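Local atomic coordinates of putative N-acetylmuramoyl-L-alanine amidase,autolysin cwp6 (Peptoclostridium difficile, PDB entry 5J72), a protein that probably hydrolyses the amide link between N-acetylmuramic acid and L-alanine in peptidoglycan, using zinc, and carries three CWB2 domains of the kind that anchor proteins to the cell wall. Residues A[141-146]-A[374-379]. Numbering follows the deposited sequence.
Sequences FETAVE and IVDSIT
Within the cell wall-anchoring part of the protein, the first and third CWB2 repeats meet where Thr-143 and Ala-144 of helix 140-151 face Asp-376 and Thr-379 of helix 375-387. The backbones come close at Ala-144 and Thr-379, whose CA atoms lie 5.6 Å apart. There the methyl CB of Ala-144 rests against the methyl of Thr-379, 3.8 Å from its CG2, and also touches the CB of that threonine. The Thr-379 methyl stands beside its own backbone N, anti to the carbonyl carbon. With chi1 at 57°, OG1 lies between the backbone N and the carbonyl carbon, and it is the methyl that is presented to Ala-144. Thr-379 also packs on Ile-184 and Leu-186 of strand 184-187.

One turn earlier on helix 375-387, the contact becomes polar. The side chains of Thr-143 and Asp-376 cross at about a right angle, with CG2 of the threonine 3.9 Å from OD1 of the carboxylate. A water bridges the two: it donates to Asp-376 OD1 at 2.8 Å and is hydrogen-bonded to Thr-143 OG1 at 3.0 Å. The same hydroxyl is bonded to the backbone N of Gly-137, which ties it to the residues joining strand 128-135 to helix 140-151.

With no direct hydrogen bond between the segments, the small methyls permit close helix approach, while the water links the buried carboxylate of the third repeat to the hydroxyl of the first.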
# COMPACT_ATOMS: atom_id res chain seq x y z
N PHE A 141 -16.65 -3.61 -11.52
CA PHE A 141 -17.30 -2.51 -12.28
C PHE A 141 -18.04 -1.58 -11.32
O PHE A 141 -17.90 -0.38 -11.45
CB PHE A 141 -18.31 -3.06 -13.31
CG PHE A 141 -17.61 -3.87 -14.35
CD1 PHE A 141 -17.07 -3.27 -15.48
CD2 PHE A 141 -17.44 -5.25 -14.18
CE1 PHE A 141 -16.35 -4.02 -16.42
CE2 PHE A 141 -16.72 -6.00 -15.13
CZ PHE A 141 -16.18 -5.37 -16.24
N GLU A 142 -18.85 -2.15 -10.36
CA GLU A 142 -19.57 -1.29 -9.44
C GLU A 142 -18.64 -0.66 -8.45
O GLU A 142 -18.92 0.45 -7.99
CB GLU A 142 -20.67 -2.03 -8.64
CG GLU A 142 -21.82 -2.53 -9.51
CD GLU A 142 -21.49 -3.83 -10.21
OE1 GLU A 142 -20.54 -4.54 -9.81
OE2 GLU A 142 -22.17 -4.14 -11.20
N THR A 143 -17.53 -1.34 -8.09
CA THR A 143 -16.60 -0.72 -7.17
C THR A 143 -15.96 0.53 -7.86
O THR A 143 -15.82 1.56 -7.19
CB THR A 143 -15.51 -1.73 -6.73
OG1 THR A 143 -16.12 -2.57 -5.79
CG2 THR A 143 -14.30 -1.05 -6.02
N ALA A 144 -15.60 0.43 -9.16
CA ALA A 144 -15.02 1.59 -9.85
C ALA A 144 -16.06 2.77 -9.84
O ALA A 144 -15.68 3.94 -9.70
CB ALA A 144 -14.65 1.24 -11.28
N VAL A 145 -17.33 2.45 -9.95
CA VAL A 145 -18.35 3.52 -9.91
C VAL A 145 -18.39 4.16 -8.54
O VAL A 145 -18.54 5.40 -8.44
CB VAL A 145 -19.73 2.91 -10.30
CG1 VAL A 145 -20.88 3.94 -10.03
CG2 VAL A 145 -19.72 2.56 -11.82
N GLU A 146 -18.27 3.38 -7.43
CA GLU A 146 -18.33 4.04 -6.13
C GLU A 146 -17.13 4.95 -5.93
O GLU A 146 -17.24 5.95 -5.23
CB GLU A 146 -18.42 3.03 -4.99
CG GLU A 146 -19.72 2.23 -5.05
CD GLU A 146 -20.96 3.17 -4.98
OE1 GLU A 146 -21.82 3.13 -5.89
OE2 GLU A 146 -21.04 3.97 -4.04
N ILE A 374 -5.73 -7.23 -9.27
CA ILE A 374 -5.00 -6.02 -9.62
C ILE A 374 -5.98 -4.82 -9.83
O ILE A 374 -5.65 -3.70 -9.51
CB ILE A 374 -4.28 -6.26 -10.99
CG1 ILE A 374 -3.18 -7.36 -10.83
CG2 ILE A 374 -3.70 -4.96 -11.52
CD1 ILE A 374 -2.08 -6.91 -9.92
N VAL A 375 -7.19 -5.12 -10.37
CA VAL A 375 -8.06 -4.03 -10.83
C VAL A 375 -8.52 -3.07 -9.74
O VAL A 375 -8.63 -1.90 -10.05
CB VAL A 375 -9.27 -4.67 -11.55
CG1 VAL A 375 -10.13 -5.47 -10.55
CG2 VAL A 375 -10.11 -3.57 -12.24
N ASP A 376 -8.77 -3.53 -8.50
CA ASP A 376 -9.28 -2.58 -7.50
C ASP A 376 -8.22 -1.53 -7.19
O ASP A 376 -8.57 -0.40 -6.87
CB ASP A 376 -9.69 -3.31 -6.21
CG ASP A 376 -11.09 -3.97 -6.32
OD1 ASP A 376 -11.78 -3.76 -7.36
OD2 ASP A 376 -11.47 -4.69 -5.38
N SER A 377 -6.92 -1.92 -7.23
CA SER A 377 -5.87 -0.91 -6.93
C SER A 377 -5.76 0.04 -8.12
O SER A 377 -5.42 1.20 -7.96
CB SER A 377 -4.53 -1.59 -6.68
OG SER A 377 -4.61 -2.26 -5.43
N ILE A 378 -6.02 -0.47 -9.34
CA ILE A 378 -5.96 0.41 -10.52
C ILE A 378 -7.09 1.46 -10.43
O ILE A 378 -6.83 2.64 -10.60
CB ILE A 378 -6.17 -0.42 -11.82
CG1 ILE A 378 -4.92 -1.25 -12.11
CG2 ILE A 378 -6.35 0.51 -13.02
CD1 ILE A 378 -5.20 -2.22 -13.25
N THR A 379 -8.33 1.02 -10.13
CA THR A 379 -9.40 2.03 -10.10
C THR A 379 -9.26 2.94 -8.87
O THR A 379 -9.69 4.08 -8.91
CB THR A 379 -10.76 1.37 -10.17
OG1 THR A 379 -10.86 0.43 -9.07
CG2 THR A 379 -10.95 0.66 -11.52
O HOH W 1 -14.29 -4.81 -6.60